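Local coordinates for protein twin-arginine translocation pathway signal (Rhodoferax ferrireducens, PDB 5IM2) that probably binds an aromatic or related carboxylate as the solute-binding protein of a TRAP transporter, and holds a benzoate that copurified with it, at residues 54-59 against 213-218; 62-67 against 85-90; 123-128 against 351-356; 195-200 against 333-338. All blocks are in the same frame, centred on the assembly; numbering follows the deposited sequence.

Contact 1 of 4, residues 54-59 against 213-218; sequences HTFMAP and PLPAIP. With BEZ (benzoic acid), chain B.
Phe56 meets Leu214 and Pro215 across the ligand cleft of a two-domain, TRAP-type solute-binding protein. Phe56 and Met57 follow the strand 49-55 of one sheet. Leu214 and Pro215 follow the edge strand 208-211 of the other sheet and lead into the helix 217-223. Phe56 CG stands between its own backbone N and carbonyl carbon (chi1 65°), and this turns the ring toward Leu214. Ring atom CE1 lies 3.8 Å from Leu214 CB. On the same flank CD1 is 4.1 Å from Pro215 CD. The far end of the ring reaches the benzoate edge-on: Phe56 CZ is 3.8 Å from C2 of the ligand, which lies near the plane of the Phe56 ring. With an alanine in place of Phe56, a gap would probably open beside benzoate C2, Leu214 CB and Pro215 CD. Tyr118 also meets the Phe56 ring; its OH accepts from the Leu214 backbone N and is hydrogen-bonded to the benzoate. Met57 starts out away from Leu214, but its chain bends at chi2 (-54°) and again at chi3, so the sulfur returns. Its SD sits 3.8 Å from benzoate C3 and 3.9 Å from Leu214 CD2.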
# COMPACT_ATOMS: atom_id res chain seq x y z
N HIS A 54 -2.96 14.37 7.53
CA HIS A 54 -4.21 13.62 7.61
C HIS A 54 -4.04 12.24 7.00
O HIS A 54 -3.46 12.11 5.91
CB HIS A 54 -5.37 14.36 6.87
CG HIS A 54 -6.75 13.96 7.28
ND1 HIS A 54 -7.84 14.20 6.46
CD2 HIS A 54 -7.25 13.41 8.41
CE1 HIS A 54 -8.94 13.77 7.05
NE2 HIS A 54 -8.61 13.29 8.24
N THR A 55 -4.61 11.22 7.64
CA THR A 55 -4.62 9.88 7.06
C THR A 55 -5.75 9.06 7.67
O THR A 55 -6.48 9.53 8.55
CB THR A 55 -3.26 9.19 7.26
OG1 THR A 55 -3.21 7.93 6.58
CG2 THR A 55 -2.97 8.95 8.74
N PHE A 56 -5.88 7.83 7.19
CA PHE A 56 -7.01 6.96 7.55
C PHE A 56 -6.63 5.89 8.57
O PHE A 56 -7.51 5.17 9.07
CB PHE A 56 -7.57 6.31 6.26
CG PHE A 56 -6.59 5.37 5.58
CD1 PHE A 56 -6.54 4.03 5.91
CD2 PHE A 56 -5.72 5.83 4.61
CE1 PHE A 56 -5.63 3.18 5.31
CE2 PHE A 56 -4.80 4.97 4.01
CZ PHE A 56 -4.77 3.65 4.35
N MET A 57 -5.34 5.81 8.95
CA MET A 57 -4.88 4.82 9.90
C MET A 57 -5.38 5.14 11.30
O MET A 57 -5.51 6.30 11.69
CB MET A 57 -3.35 4.77 9.91
CG MET A 57 -2.71 4.37 8.59
SD MET A 57 -3.33 2.81 7.92
CE MET A 57 -2.77 1.64 9.16
N ALA A 58 -5.65 4.08 12.05
CA ALA A 58 -5.93 4.21 13.47
C ALA A 58 -4.66 4.62 14.20
O ALA A 58 -3.57 4.18 13.84
CB ALA A 58 -6.42 2.89 14.03
N PRO A 59 -4.77 5.41 15.27
CA PRO A 59 -3.55 5.78 16.00
C PRO A 59 -2.79 4.60 16.62
O PRO A 59 -1.57 4.67 16.75
CB PRO A 59 -4.05 6.76 17.08
CG PRO A 59 -5.48 6.50 17.21
CD PRO A 59 -5.97 6.03 15.85
N PRO A 213 -11.84 0.63 1.29
CA PRO A 213 -10.65 0.99 2.05
C PRO A 213 -10.59 0.31 3.41
O PRO A 213 -11.57 -0.21 3.94
CB PRO A 213 -10.77 2.50 2.19
CG PRO A 213 -12.20 2.73 2.22
CD PRO A 213 -12.80 1.75 1.25
N LEU A 214 -9.39 0.37 3.99
CA LEU A 214 -9.10 -0.37 5.22
C LEU A 214 -10.14 -0.16 6.31
O LEU A 214 -10.61 -1.16 6.86
CB LEU A 214 -7.72 0.02 5.74
CG LEU A 214 -7.25 -0.68 7.04
CD1 LEU A 214 -6.86 -2.14 6.81
CD2 LEU A 214 -6.08 0.09 7.69
N PRO A 215 -10.54 1.07 6.67
CA PRO A 215 -11.40 1.24 7.87
C PRO A 215 -12.78 0.62 7.73
O PRO A 215 -13.43 0.39 8.76
CB PRO A 215 -11.50 2.77 8.03
CG PRO A 215 -10.40 3.32 7.20
CD PRO A 215 -10.24 2.37 6.06
N ALA A 216 -13.23 0.35 6.49
CA ALA A 216 -14.53 -0.23 6.22
C ALA A 216 -14.57 -1.74 6.47
O ALA A 216 -15.65 -2.33 6.43
CB ALA A 216 -14.92 0.07 4.76
N ILE A 217 -13.42 -2.37 6.70
CA ILE A 217 -13.36 -3.83 6.66
C ILE A 217 -14.09 -4.44 7.86
O ILE A 217 -14.87 -5.39 7.67
CB ILE A 217 -11.91 -4.33 6.56
CG1 ILE A 217 -11.39 -4.06 5.15
CG2 ILE A 217 -11.81 -5.83 6.83
CD1 ILE A 217 -9.91 -4.26 5.00
N PRO A 218 -13.90 -3.93 9.08
CA PRO A 218 -14.64 -4.51 10.23
C PRO A 218 -16.15 -4.53 10.06
O PRO A 218 -16.79 -5.56 10.32
CB PRO A 218 -14.20 -3.62 11.39
CG PRO A 218 -12.86 -3.16 11.03
CD PRO A 218 -12.87 -2.98 9.54
C BEZ B . -5.16 -1.80 2.73
O1 BEZ B . -5.15 -2.98 2.26
O2 BEZ B . -6.10 -1.03 2.43
C1 BEZ B . -4.07 -1.36 3.66
C2 BEZ B . -4.07 -0.06 4.15
C3 BEZ B . -3.06 0.33 5.04
C4 BEZ B . -2.07 -0.58 5.39
C5 BEZ B . -2.06 -1.86 4.88
C6 BEZ B . -3.08 -2.26 4.00

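Contact 2 of 4, residues 62-67 against 85-90; sequences NVWQNM and FEAYPA
Trp64 CG lies anti to the backbone N (chi1 -176°), and chi2 of -107° turns the indole so that one face meets Pro89. Pro89 CB stands over the six-membered ring, 3.6 Å from its centroid and only 5° off the ring normal. This is a CH-pi contact. The pyrrolidine ring crosses the indole at a slant, and its CD approaches Trp64 CH2 at 3.7 Å. The same CH2 corner also meets Ala87, whose CB is 3.6 Å away and comes in obliquely. Tyr88 N lies near the indole plane, 3.9 Å from CH2, while Tyr88 CB points away from the helix. No hydrogen bond joins the two segments, so the contact is apolar and rests on one indole. A serine in place of Trp64 would probably leave Pro89 CB and Ala87 CB without their aromatic partner and open a gap between helix and strand. On the helix itself, Asn66 ND2 donates to Asn62 OD1 at 2.8 Å in a nearly straight bond. Asn62 ND2 in turn bonds Glu234, a residue of the benzoate pocket. The contact closes a beta-alpha-beta unit made of strand 49-55, helix 62-78 and strand 83-88. Trp64 also touches Thr55 on strand 49-55, which pairs in parallel with the outermost strand 83-88.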
# COMPACT_ATOMS: atom_id res chain seq x y z
N ASN A 62 0.66 0.04 13.60
CA ASN A 62 2.07 0.04 13.24
C ASN A 62 2.42 1.24 12.36
O ASN A 62 3.45 1.89 12.56
CB ASN A 62 2.42 -1.28 12.52
CG ASN A 62 3.82 -1.28 11.92
OD1 ASN A 62 4.80 -0.99 12.61
ND2 ASN A 62 3.92 -1.66 10.64
N VAL A 63 1.60 1.54 11.36
CA VAL A 63 1.90 2.68 10.48
C VAL A 63 1.95 3.98 11.26
O VAL A 63 2.91 4.76 11.15
CB VAL A 63 0.90 2.78 9.33
CG1 VAL A 63 1.12 4.08 8.60
CG2 VAL A 63 1.06 1.61 8.38
N TRP A 64 0.88 4.31 12.00
CA TRP A 64 0.88 5.59 12.69
C TRP A 64 2.06 5.69 13.65
O TRP A 64 2.78 6.69 13.66
CB TRP A 64 -0.43 5.80 13.43
CG TRP A 64 -0.58 7.15 14.10
CD1 TRP A 64 -0.53 7.40 15.43
CD2 TRP A 64 -0.91 8.40 13.48
NE1 TRP A 64 -0.76 8.72 15.68
CE2 TRP A 64 -1.00 9.36 14.49
CE3 TRP A 64 -1.12 8.80 12.15
CZ2 TRP A 64 -1.28 10.70 14.24
CZ3 TRP A 64 -1.41 10.13 11.90
CH2 TRP A 64 -1.49 11.06 12.93
N GLN A 65 2.25 4.65 14.48
CA GLN A 65 3.22 4.71 15.56
C GLN A 65 4.66 4.68 15.05
O GLN A 65 5.53 5.40 15.56
CB GLN A 65 3.00 3.56 16.54
CG GLN A 65 1.70 3.58 17.30
CD GLN A 65 1.64 4.65 18.34
OE1 GLN A 65 2.67 5.01 18.92
NE2 GLN A 65 0.44 5.18 18.59
N ASN A 66 4.93 3.85 14.04
CA ASN A 66 6.31 3.58 13.65
C ASN A 66 6.70 4.17 12.31
O ASN A 66 7.90 4.13 11.97
CB ASN A 66 6.56 2.07 13.59
CG ASN A 66 6.38 1.42 14.93
OD1 ASN A 66 6.82 1.95 15.96
ND2 ASN A 66 5.70 0.28 14.94
N MET A 67 5.75 4.72 11.56
CA MET A 67 6.06 5.41 10.31
C MET A 67 5.66 6.87 10.37
O MET A 67 6.54 7.74 10.29
CB MET A 67 5.37 4.70 9.13
CG MET A 67 5.90 3.29 8.96
SD MET A 67 4.85 2.20 7.99
CE MET A 67 4.72 3.13 6.49
N PHE A 85 3.66 19.92 13.50
CA PHE A 85 2.54 19.28 12.82
C PHE A 85 1.30 19.26 13.70
O PHE A 85 1.39 19.01 14.91
CB PHE A 85 2.88 17.87 12.45
CG PHE A 85 3.99 17.77 11.45
CD1 PHE A 85 5.32 17.71 11.86
CD2 PHE A 85 3.71 17.71 10.10
CE1 PHE A 85 6.33 17.60 10.96
CE2 PHE A 85 4.73 17.61 9.17
CZ PHE A 85 6.05 17.55 9.60
N GLU A 86 0.16 19.53 13.08
CA GLU A 86 -1.15 19.17 13.63
C GLU A 86 -1.57 17.94 12.85
O GLU A 86 -1.88 18.03 11.66
CB GLU A 86 -2.18 20.29 13.51
CG GLU A 86 -1.88 21.45 14.41
CD GLU A 86 -2.86 22.56 14.24
OE1 GLU A 86 -3.26 22.82 13.08
OE2 GLU A 86 -3.25 23.17 15.26
N ALA A 87 -1.48 16.78 13.50
CA ALA A 87 -1.63 15.50 12.84
C ALA A 87 -2.99 14.90 13.18
O ALA A 87 -3.41 14.93 14.33
CB ALA A 87 -0.52 14.54 13.26
N TYR A 88 -3.61 14.28 12.19
CA TYR A 88 -4.97 13.75 12.34
C TYR A 88 -5.05 12.34 11.77
O TYR A 88 -5.00 12.16 10.54
CB TYR A 88 -5.96 14.67 11.65
CG TYR A 88 -5.94 16.05 12.26
CD1 TYR A 88 -6.57 16.29 13.47
CD2 TYR A 88 -5.28 17.09 11.65
CE1 TYR A 88 -6.56 17.55 14.04
CE2 TYR A 88 -5.28 18.36 12.21
CZ TYR A 88 -5.91 18.57 13.42
OH TYR A 88 -5.92 19.82 14.02
N PRO A 89 -5.12 11.32 12.62
CA PRO A 89 -5.34 9.95 12.14
C PRO A 89 -6.84 9.68 11.93
O PRO A 89 -7.67 10.53 12.19
CB PRO A 89 -4.77 9.10 13.26
CG PRO A 89 -5.10 9.92 14.51
CD PRO A 89 -5.04 11.37 14.09
N ALA A 90 -7.15 8.46 11.46
CA ALA A 90 -8.51 7.91 11.55
C ALA A 90 -9.54 8.81 10.87
O ALA A 90 -10.70 8.96 11.33
CB ALA A 90 -8.86 7.66 13.01

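Contact 3 of 4, residues 123-128 against 351-356; sequences FPRIEV and RQLLTT
The consecutive Leu353 and Leu354 of the helical segment 351-356 meet Arg125 and Val128 of the loop 123-128. At the start of the segment, Arg351 gives its carbonyl O to two donors of Thr355: the backbone N at 3.0 Å and OG1 at 2.8 Å, from opposite faces of the carbonyl plane. Gln352 NE2 donates to Thr356 OG1 at 2.9 Å, with the acceptor in its amide plane. Leu353 CD1 lies 3.9 Å from Arg125 CG, so it meets the aliphatic part of the arginine. Leu354 has CG anti to its backbone N (chi1 176°), and this swings CD1 back to Val128, whose CG2 it approaches at 3.8 Å. Thr355 CB points away from the loop. Tyr148 of helix 138-152 packs on both Val128 and Leu353, and Trp339 of helix 334-345 also touches Val128. The contact thus joins the C-terminal helix 350-367 to the loop between strand 111-114 and helix 138-152. No hydrogen bond crosses between the segments. The guanidinium of Arg125 is held by salt bridges to Asp155 and Glu156, which probably offset its charge while its methylenes pack against leucine.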
# COMPACT_ATOMS: atom_id res chain seq x y z
N PHE A 123 -4.83 6.98 -10.94
CA PHE A 123 -3.37 6.86 -10.98
C PHE A 123 -3.00 5.53 -11.64
O PHE A 123 -2.54 4.59 -11.00
CB PHE A 123 -2.76 6.97 -9.58
CG PHE A 123 -3.18 8.18 -8.84
CD1 PHE A 123 -2.68 9.44 -9.19
CD2 PHE A 123 -4.12 8.10 -7.81
CE1 PHE A 123 -3.07 10.59 -8.52
CE2 PHE A 123 -4.51 9.24 -7.14
CZ PHE A 123 -3.98 10.49 -7.48
N PRO A 124 -3.21 5.43 -12.96
CA PRO A 124 -3.07 4.12 -13.61
C PRO A 124 -1.65 3.61 -13.67
O PRO A 124 -1.45 2.39 -13.60
CB PRO A 124 -3.63 4.37 -15.01
CG PRO A 124 -3.47 5.83 -15.24
CD PRO A 124 -3.69 6.46 -13.89
N ARG A 125 -0.63 4.46 -13.82
CA ARG A 125 0.69 3.90 -14.09
C ARG A 125 1.38 3.33 -12.85
O ARG A 125 2.17 2.38 -12.96
CB ARG A 125 1.58 4.97 -14.73
CG ARG A 125 1.21 5.28 -16.15
CD ARG A 125 1.87 6.53 -16.64
NE ARG A 125 1.18 7.70 -16.13
CZ ARG A 125 1.42 8.94 -16.54
NH1 ARG A 125 2.37 9.20 -17.43
NH2 ARG A 125 0.72 9.94 -16.03
N ILE A 126 1.10 3.87 -11.65
CA ILE A 126 1.74 3.34 -10.46
C ILE A 126 1.24 1.93 -10.14
O ILE A 126 1.88 1.19 -9.37
CB ILE A 126 1.53 4.29 -9.27
CG1 ILE A 126 2.48 3.90 -8.14
CG2 ILE A 126 0.11 4.30 -8.78
CD1 ILE A 126 2.33 4.76 -6.88
N GLU A 127 0.10 1.55 -10.73
CA GLU A 127 -0.52 0.25 -10.48
C GLU A 127 0.33 -0.93 -10.92
O GLU A 127 0.00 -2.06 -10.57
CB GLU A 127 -1.85 0.13 -11.22
CG GLU A 127 -2.99 1.00 -10.81
CD GLU A 127 -4.21 0.77 -11.72
OE1 GLU A 127 -4.05 0.33 -12.91
OE2 GLU A 127 -5.33 1.04 -11.27
N VAL A 128 1.40 -0.71 -11.69
CA VAL A 128 2.25 -1.80 -12.14
C VAL A 128 2.77 -2.59 -10.93
O VAL A 128 3.02 -3.80 -11.01
CB VAL A 128 3.39 -1.23 -13.02
CG1 VAL A 128 4.37 -0.40 -12.21
CG2 VAL A 128 4.07 -2.35 -13.80
N ARG A 351 4.11 -1.75 -22.38
CA ARG A 351 5.21 -2.70 -22.39
C ARG A 351 6.48 -2.11 -21.78
O ARG A 351 7.15 -2.77 -20.98
CB ARG A 351 5.48 -3.15 -23.83
CG ARG A 351 6.67 -4.09 -23.99
CD ARG A 351 6.54 -5.28 -23.07
NE ARG A 351 5.19 -5.85 -23.11
CZ ARG A 351 4.69 -6.67 -22.20
NH1 ARG A 351 5.42 -7.03 -21.15
NH2 ARG A 351 3.45 -7.14 -22.32
N GLN A 352 6.80 -0.85 -22.12
CA GLN A 352 7.98 -0.23 -21.51
C GLN A 352 7.80 -0.08 -20.01
O GLN A 352 8.75 -0.31 -19.25
CB GLN A 352 8.26 1.14 -22.14
CG GLN A 352 9.52 1.85 -21.59
CD GLN A 352 10.79 1.10 -21.91
OE1 GLN A 352 11.11 0.87 -23.09
NE2 GLN A 352 11.52 0.71 -20.86
N LEU A 353 6.60 0.30 -19.56
CA LEU A 353 6.42 0.53 -18.12
C LEU A 353 6.61 -0.75 -17.33
O LEU A 353 7.21 -0.75 -16.24
CB LEU A 353 5.04 1.13 -17.86
CG LEU A 353 4.84 2.55 -18.41
CD1 LEU A 353 3.39 2.90 -18.29
CD2 LEU A 353 5.74 3.62 -17.70
N LEU A 354 6.09 -1.86 -17.84
CA LEU A 354 6.21 -3.12 -17.11
C LEU A 354 7.65 -3.63 -17.12
O LEU A 354 8.15 -4.13 -16.10
CB LEU A 354 5.26 -4.15 -17.71
CG LEU A 354 5.33 -5.56 -17.11
CD1 LEU A 354 4.93 -5.56 -15.65
CD2 LEU A 354 4.44 -6.51 -17.88
N THR A 355 8.32 -3.49 -18.27
CA THR A 355 9.73 -3.84 -18.40
C THR A 355 10.59 -3.03 -17.43
O THR A 355 11.44 -3.58 -16.71
CB THR A 355 10.16 -3.63 -19.87
OG1 THR A 355 9.40 -4.49 -20.71
CG2 THR A 355 11.62 -3.94 -20.09
N THR A 356 10.35 -1.72 -17.37
CA THR A 356 11.11 -0.90 -16.45
C THR A 356 10.83 -1.31 -15.01
O THR A 356 11.77 -1.41 -14.20
CB THR A 356 10.78 0.58 -16.71
OG1 THR A 356 11.34 0.99 -17.98
CG2 THR A 356 11.28 1.48 -15.62

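Contact 4 of 4, residues 195-200 against 333-338; sequences TRQVTK and AVVEVA
Val335, Gln197 and Lys200 carry this contact, and Val335 has the largest buried area of the three. Its CG1, anti to the backbone N (chi1 -180°), reaches 3.4 Å from Gln197 OE1. Gln197 begins pointing to one side of Val335. A bend at chi2 (-43°) then carries its amide across, and the two side chains run alongside each other, pointing opposite ways. No direct hydrogen bond crosses. A water joins them instead: it donates to Gln197 OE1 at 2.8 Å and to the carbonyl O of Val335 at 2.7 Å. The other end of the amide is held too, since Gln197 NE2 bonds Glu127. With both ends engaged, the amide is probably fixed in its rotation. The contact packs helix 196-205 against helix 334-345. The first of these follows strand 190-193 of the six-stranded sheet, and Thr195 is its N-cap residue. Tyr204, one turn beyond Lys200, also touches Val335, and Trp339 of the other helix packs on Gln197. Lys200 starts toward Val335, but its chain, extended until a bend at chi4, leads the amine away. Its nearest atom to Val335 is its own carbonyl carbon: Lys200 C is 4.5 Å from Val335 CG2.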
# COMPACT_ATOMS: atom_id res chain seq x y z
N THR A 195 -7.64 -2.13 -4.13
CA THR A 195 -7.56 -1.38 -5.38
C THR A 195 -8.07 -2.26 -6.53
O THR A 195 -8.12 -3.48 -6.41
CB THR A 195 -6.13 -0.99 -5.68
OG1 THR A 195 -5.42 -2.20 -5.98
CG2 THR A 195 -5.49 -0.29 -4.49
N ARG A 196 -8.32 -1.63 -7.69
CA ARG A 196 -8.84 -2.38 -8.84
C ARG A 196 -7.87 -3.46 -9.34
O ARG A 196 -8.30 -4.50 -9.83
CB ARG A 196 -9.22 -1.41 -9.97
CG ARG A 196 -8.08 -0.93 -10.81
CD ARG A 196 -8.54 -0.14 -12.04
NE ARG A 196 -7.40 0.27 -12.86
CZ ARG A 196 -7.42 0.48 -14.17
NH1 ARG A 196 -8.55 0.32 -14.87
NH2 ARG A 196 -6.31 0.84 -14.81
N GLN A 197 -6.54 -3.26 -9.26
CA GLN A 197 -5.70 -4.35 -9.74
C GLN A 197 -5.77 -5.55 -8.82
O GLN A 197 -5.65 -6.68 -9.27
CB GLN A 197 -4.23 -3.94 -9.93
CG GLN A 197 -3.93 -3.11 -11.14
CD GLN A 197 -4.62 -3.56 -12.39
OE1 GLN A 197 -4.68 -4.75 -12.70
NE2 GLN A 197 -5.10 -2.60 -13.16
N VAL A 198 -5.94 -5.35 -7.50
CA VAL A 198 -6.03 -6.50 -6.63
C VAL A 198 -7.39 -7.17 -6.79
O VAL A 198 -7.49 -8.41 -6.77
CB VAL A 198 -5.76 -6.08 -5.18
CG1 VAL A 198 -5.76 -7.28 -4.24
CG2 VAL A 198 -4.43 -5.33 -5.10
N THR A 199 -8.46 -6.38 -6.97
CA THR A 199 -9.78 -7.00 -7.16
C THR A 199 -9.87 -7.70 -8.51
O THR A 199 -10.51 -8.76 -8.61
CB THR A 199 -10.92 -5.98 -7.02
OG1 THR A 199 -10.78 -4.93 -7.97
CG2 THR A 199 -10.99 -5.43 -5.60
N LYS A 200 -9.15 -7.19 -9.52
CA LYS A 200 -9.09 -7.91 -10.79
C LYS A 200 -8.42 -9.27 -10.62
O LYS A 200 -8.89 -10.28 -11.17
CB LYS A 200 -8.36 -7.06 -11.83
CG LYS A 200 -9.23 -5.95 -12.36
CD LYS A 200 -8.50 -5.08 -13.36
CE LYS A 200 -9.27 -3.79 -13.63
NZ LYS A 200 -10.69 -4.05 -14.02
N ALA A 333 -2.19 -14.75 -14.53
CA ALA A 333 -1.19 -14.29 -15.48
C ALA A 333 -1.76 -13.27 -16.46
O ALA A 333 -1.02 -12.45 -17.03
CB ALA A 333 -0.65 -15.50 -16.25
N VAL A 334 -3.07 -13.30 -16.68
CA VAL A 334 -3.66 -12.37 -17.62
C VAL A 334 -3.73 -10.96 -17.05
O VAL A 334 -3.88 -10.01 -17.82
CB VAL A 334 -5.05 -12.87 -18.06
CG1 VAL A 334 -5.93 -13.09 -16.87
CG2 VAL A 334 -5.68 -11.89 -19.03
N VAL A 335 -3.62 -10.79 -15.72
CA VAL A 335 -3.82 -9.46 -15.15
C VAL A 335 -2.80 -8.48 -15.70
O VAL A 335 -3.15 -7.34 -16.02
CB VAL A 335 -3.76 -9.49 -13.60
CG1 VAL A 335 -3.97 -8.09 -13.04
CG2 VAL A 335 -4.83 -10.39 -13.04
N GLU A 336 -1.52 -8.87 -15.78
CA GLU A 336 -0.51 -7.95 -16.29
C GLU A 336 -0.67 -7.70 -17.78
O GLU A 336 -0.37 -6.60 -18.24
CB GLU A 336 0.91 -8.45 -15.98
CG GLU A 336 1.36 -9.57 -16.83
CD GLU A 336 2.79 -9.95 -16.51
OE1 GLU A 336 3.22 -9.69 -15.37
OE2 GLU A 336 3.49 -10.49 -17.40
N VAL A 337 -1.10 -8.71 -18.55
CA VAL A 337 -1.38 -8.53 -19.98
C VAL A 337 -2.48 -7.48 -20.18
O VAL A 337 -2.38 -6.58 -21.03
CB VAL A 337 -1.76 -9.89 -20.59
CG1 VAL A 337 -2.35 -9.72 -21.99
CG2 VAL A 337 -0.52 -10.77 -20.61
N ALA A 338 -3.56 -7.59 -19.40
CA ALA A 338 -4.64 -6.62 -19.49
C ALA A 338 -4.21 -5.22 -19.06
O ALA A 338 -4.71 -4.22 -19.60
CB ALA A 338 -5.81 -7.09 -18.63
O HOH W 1 -5.25 -5.74 -15.27

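How the contacts relate
Contacts 1 and 2 are neighbours, their centres 11 Å apart. Met57 O lies 2.7 Å from Ala90 N, and Pro59 O lies 2.8 Å from Gln65 NE2, both probable hydrogen bonds. Contact 1 touches the benzoate directly, while the Trp64 side chain of contact 2 is about 10 Å from it. Contacts 3 and 4 form a second pair, with centres 12 Å apart. Glu127 of contact 3 joins them: its OE2 makes a salt bridge to Arg196 NE at 2.7 Å. Contact 4 is nested along the chain inside contact 3. The Gln197 side chain is about 12 Å from the benzoate. Contacts 2 and 3 lie on opposite sides of the chain's centre, 30 Å apart between centres.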